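Local structure of mitomycin biosynthesis 6-O-methyltransferase (Streptomyces lavendulae, 3GWZ) at residues Ser187-Ser201 / Gly214-Gly226. The protein transfers the methyl group of S-adenosyl-L-methionine to the 6-hydroxyl of 6-demethylmitomycins A and B, giving the quinone methoxy group of the anticancer agents mitomycin A and B. Numbering follows the deposited sequence.
Sequences SLTEAGQVAAAYDFS and GSLMAAVLDAFPG. With SAH (S-adenosyl-L-homocysteine), chain G.
Two helices of the S-adenosylmethionine-binding domain pack side by side here, and S187 and S215 meet at the end nearest the cofactor product. The short helical segments 187-197 and 215-223 run in roughly the same direction, their axes approaching to 8.2 Å and crossing at -35°. Such closeness rests on small residues: the methyl CB of A191 lies 3.5 Å from CB of A219 and 3.4 Å from the backbone O of S215, and one turn on, CB of A195 sits among A219, V220 and A223. On the buried flank, L216 sends CD1 across V194, 3.7 Å from its CB.

At the cofactor end, OG of S187 lies 2.8 Å from OG of S215. A chi1 of -171° turns the S187 hydroxyl beside its own carbonyl carbon, where it is also within weak hydrogen-bonding distance of the carboxylate O of S-adenosyl-L-homocysteine; its one proton could go to either acceptor. It also meets a water that accepts from N of L216. K275, another cofactor-binding residue, hydrogen-bonds to OG of S187.

Just past the end of helix 187-197, the ring of F200 is clamped between CD2 of Y198 on one face and, over the centre of the other, CG1 of V220 from helix 215-223. Its edge is turned to the face of F224 in an offset edge-to-face pair, planes 66° apart, while CB of F200 sits 3.6 Å from the F224 ring centroid. An Asx turn, in which N of S201 donates to OD1 of D199, shapes the chain next to this pair. Helix 215-223 belongs to the beta-alpha-beta crossover between parallel strands 205-209 and 228-233, characteristic of the Rossmann-like class I methyltransferase fold.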
# COMPACT_ATOMS: atom_id res chain seq x y z
N SER A 187 3.61 -2.85 20.25
CA SER A 187 4.46 -1.92 20.99
C SER A 187 4.26 -0.48 20.55
O SER A 187 4.26 0.44 21.37
CB SER A 187 5.93 -2.32 20.85
OG SER A 187 6.73 -1.55 21.74
N LEU A 188 4.07 -0.27 19.25
CA LEU A 188 3.83 1.08 18.75
C LEU A 188 2.64 1.74 19.45
O LEU A 188 2.68 2.92 19.79
CB LEU A 188 3.62 1.06 17.24
CG LEU A 188 4.92 1.14 16.45
CD1 LEU A 188 4.75 0.62 15.03
CD2 LEU A 188 5.45 2.58 16.45
N THR A 189 1.58 0.97 19.69
CA THR A 189 0.41 1.50 20.36
C THR A 189 0.70 1.79 21.83
O THR A 189 0.40 2.88 22.33
CB THR A 189 -0.77 0.52 20.25
OG1 THR A 189 -1.03 0.24 18.87
CG2 THR A 189 -2.02 1.11 20.90
N GLU A 190 1.30 0.82 22.50
CA GLU A 190 1.59 0.95 23.92
C GLU A 190 2.59 2.07 24.20
O GLU A 190 2.56 2.67 25.27
CB GLU A 190 2.16 -0.36 24.47
CG GLU A 190 1.19 -1.51 24.41
CD GLU A 190 1.84 -2.82 24.82
OE1 GLU A 190 3.06 -2.97 24.61
OE2 GLU A 190 1.11 -3.69 25.34
N ALA A 191 3.47 2.34 23.24
CA ALA A 191 4.59 3.25 23.47
C ALA A 191 4.08 4.66 23.78
O ALA A 191 4.52 5.27 24.75
CB ALA A 191 5.55 3.27 22.27
N GLY A 192 3.18 5.16 22.94
CA GLY A 192 2.55 6.45 23.18
C GLY A 192 1.82 6.50 24.50
O GLY A 192 1.86 7.52 25.21
N GLN A 193 1.14 5.41 24.85
CA GLN A 193 0.41 5.32 26.12
C GLN A 193 1.36 5.44 27.30
O GLN A 193 1.10 6.18 28.24
CB GLN A 193 -0.38 4.01 26.21
CG GLN A 193 -1.58 3.93 25.30
CD GLN A 193 -2.10 2.51 25.14
OE1 GLN A 193 -1.50 1.55 25.65
NE2 GLN A 193 -3.21 2.36 24.42
N VAL A 194 2.46 4.69 27.27
CA VAL A 194 3.42 4.74 28.37
C VAL A 194 4.00 6.14 28.53
O VAL A 194 4.12 6.67 29.64
CB VAL A 194 4.59 3.77 28.17
CG1 VAL A 194 5.64 4.02 29.22
CG2 VAL A 194 4.11 2.32 28.21
N ALA A 195 4.40 6.74 27.41
CA ALA A 195 5.03 8.06 27.42
C ALA A 195 4.08 9.12 27.97
O ALA A 195 4.52 10.16 28.46
CB ALA A 195 5.50 8.43 26.00
N ALA A 196 2.78 8.86 27.89
CA ALA A 196 1.79 9.83 28.34
C ALA A 196 1.36 9.54 29.77
O ALA A 196 0.81 10.41 30.44
CB ALA A 196 0.59 9.82 27.40
N ALA A 197 1.61 8.32 30.24
CA ALA A 197 1.10 7.88 31.54
C ALA A 197 2.12 7.99 32.66
O ALA A 197 1.77 7.85 33.84
CB ALA A 197 0.56 6.46 31.44
N TYR A 198 3.37 8.23 32.32
CA TYR A 198 4.42 8.30 33.33
C TYR A 198 5.26 9.55 33.15
O TYR A 198 5.72 9.84 32.05
CB TYR A 198 5.32 7.06 33.29
CG TYR A 198 6.28 6.97 34.45
CD1 TYR A 198 5.90 6.38 35.65
CD2 TYR A 198 7.57 7.47 34.35
CE1 TYR A 198 6.77 6.30 36.72
CE2 TYR A 198 8.45 7.39 35.40
CZ TYR A 198 8.04 6.81 36.59
OH TYR A 198 8.92 6.72 37.65
N ASP A 199 5.46 10.28 34.24
CA ASP A 199 6.25 11.50 34.22
C ASP A 199 7.75 11.22 34.28
O ASP A 199 8.30 10.99 35.36
CB ASP A 199 5.83 12.41 35.38
CG ASP A 199 6.40 13.81 35.26
OD1 ASP A 199 7.27 14.03 34.40
OD2 ASP A 199 5.96 14.70 36.03
N PHE A 200 8.40 11.25 33.13
CA PHE A 200 9.84 10.97 33.04
C PHE A 200 10.68 12.24 33.19
O PHE A 200 11.90 12.20 33.00
CB PHE A 200 10.19 10.34 31.68
CG PHE A 200 9.63 8.95 31.48
CD1 PHE A 200 10.36 7.83 31.84
CD2 PHE A 200 8.38 8.76 30.91
CE1 PHE A 200 9.86 6.55 31.65
CE2 PHE A 200 7.87 7.49 30.71
CZ PHE A 200 8.62 6.38 31.09
N SER A 201 10.04 13.37 33.50
CA SER A 201 10.73 14.67 33.45
C SER A 201 11.92 14.79 34.40
O SER A 201 12.81 15.63 34.20
CB SER A 201 9.75 15.82 33.71
OG SER A 201 9.21 15.74 35.02
N GLY A 214 12.45 -1.00 19.63
CA GLY A 214 12.76 0.30 20.19
C GLY A 214 11.66 1.35 20.16
O GLY A 214 11.93 2.50 20.46
N SER A 215 10.44 0.97 19.79
CA SER A 215 9.36 1.96 19.75
C SER A 215 9.05 2.58 21.12
O SER A 215 8.70 3.77 21.22
CB SER A 215 8.09 1.39 19.09
OG SER A 215 7.51 0.35 19.87
N LEU A 216 9.18 1.80 22.19
CA LEU A 216 8.96 2.36 23.51
C LEU A 216 10.00 3.44 23.82
O LEU A 216 9.65 4.55 24.24
CB LEU A 216 8.98 1.28 24.60
CG LEU A 216 8.83 1.83 26.03
CD1 LEU A 216 7.51 2.59 26.17
CD2 LEU A 216 8.93 0.71 27.07
N MSE A 217 11.27 3.12 23.62
CA MSE A 217 12.33 4.11 23.86
C MSE A 217 12.13 5.34 22.96
O MSE A 217 12.34 6.48 23.40
CB MSE A 217 13.72 3.50 23.66
CG MSE A 217 14.88 4.42 24.07
SE MSE A 217 14.97 4.63 26.00
CE MSE A 217 13.67 6.05 26.24
N ALA A 218 11.73 5.12 21.71
CA ALA A 218 11.52 6.22 20.78
C ALA A 218 10.42 7.16 21.25
O ALA A 218 10.58 8.37 21.22
CB ALA A 218 11.24 5.70 19.35
N ALA A 219 9.30 6.59 21.69
CA ALA A 219 8.17 7.39 22.16
C ALA A 219 8.53 8.21 23.40
O ALA A 219 8.21 9.40 23.49
CB ALA A 219 6.99 6.49 22.46
N VAL A 220 9.20 7.58 24.35
CA VAL A 220 9.62 8.25 25.57
C VAL A 220 10.65 9.35 25.29
O VAL A 220 10.56 10.45 25.84
CB VAL A 220 10.14 7.25 26.64
CG1 VAL A 220 10.68 7.98 27.86
CG2 VAL A 220 9.03 6.30 27.05
N LEU A 221 11.61 9.07 24.42
CA LEU A 221 12.61 10.07 24.05
C LEU A 221 11.95 11.26 23.35
O LEU A 221 12.23 12.41 23.67
CB LEU A 221 13.71 9.48 23.18
CG LEU A 221 14.61 8.43 23.85
CD1 LEU A 221 15.54 7.82 22.84
CD2 LEU A 221 15.39 9.03 25.03
N ASP A 222 11.05 10.98 22.40
CA ASP A 222 10.35 12.06 21.71
C ASP A 222 9.62 12.95 22.71
O ASP A 222 9.63 14.17 22.59
CB ASP A 222 9.36 11.50 20.69
CG ASP A 222 10.03 11.02 19.41
OD1 ASP A 222 11.18 11.43 19.16
OD2 ASP A 222 9.41 10.24 18.67
N ALA A 223 9.00 12.33 23.71
CA ALA A 223 8.14 13.04 24.64
C ALA A 223 8.91 13.80 25.71
O ALA A 223 8.38 14.72 26.33
CB ALA A 223 7.16 12.08 25.30
N PHE A 224 10.15 13.38 25.95
CA PHE A 224 10.97 13.98 27.00
C PHE A 224 12.35 14.33 26.47
O PHE A 224 13.30 13.57 26.63
CB PHE A 224 11.07 13.04 28.21
CG PHE A 224 9.76 12.84 28.91
CD1 PHE A 224 9.37 13.69 29.94
CD2 PHE A 224 8.90 11.83 28.51
CE1 PHE A 224 8.15 13.52 30.57
CE2 PHE A 224 7.67 11.65 29.14
CZ PHE A 224 7.29 12.50 30.17
N PRO A 225 12.45 15.51 25.83
CA PRO A 225 13.63 15.97 25.08
C PRO A 225 14.96 15.97 25.84
O PRO A 225 16.00 15.86 25.19
CB PRO A 225 13.25 17.40 24.68
CG PRO A 225 11.76 17.41 24.68
CD PRO A 225 11.34 16.48 25.77
N GLY A 226 14.94 16.09 27.16
CA GLY A 226 16.20 16.10 27.90
C GLY A 226 16.74 14.71 28.19
O GLY A 226 17.87 14.54 28.64
N SAH G . 10.02 -4.83 25.00
CA SAH G . 9.58 -5.13 23.59
CB SAH G . 9.75 -6.61 23.18
CG SAH G . 8.99 -7.64 24.03
SD SAH G . 9.17 -9.30 23.37
C SAH G . 8.14 -4.72 23.42
O SAH G . 7.68 -4.58 22.29
OXT SAH G . 7.42 -4.51 24.41
C5' SAH G . 10.48 -9.90 24.41
C4' SAH G . 11.89 -9.50 23.93
O4' SAH G . 12.94 -10.06 24.75
C3' SAH G . 12.26 -9.89 22.49
O3' SAH G . 12.43 -8.69 21.72
C2' SAH G . 13.59 -10.64 22.58
O2' SAH G . 14.54 -10.25 21.58
C1' SAH G . 14.12 -10.19 23.93
N9 SAH G . 15.02 -11.16 24.59
C8 SAH G . 14.78 -12.48 24.80
N7 SAH G . 15.81 -13.05 25.47
C5 SAH G . 16.72 -12.08 25.72
C6 SAH G . 18.02 -11.99 26.40
N6 SAH G . 18.55 -13.11 26.95
N1 SAH G . 18.65 -10.79 26.43
C2 SAH G . 18.12 -9.69 25.87
N3 SAH G . 16.92 -9.70 25.24
C4 SAH G . 16.20 -10.84 25.13
O HOH W 1 9.47 -1.36 22.38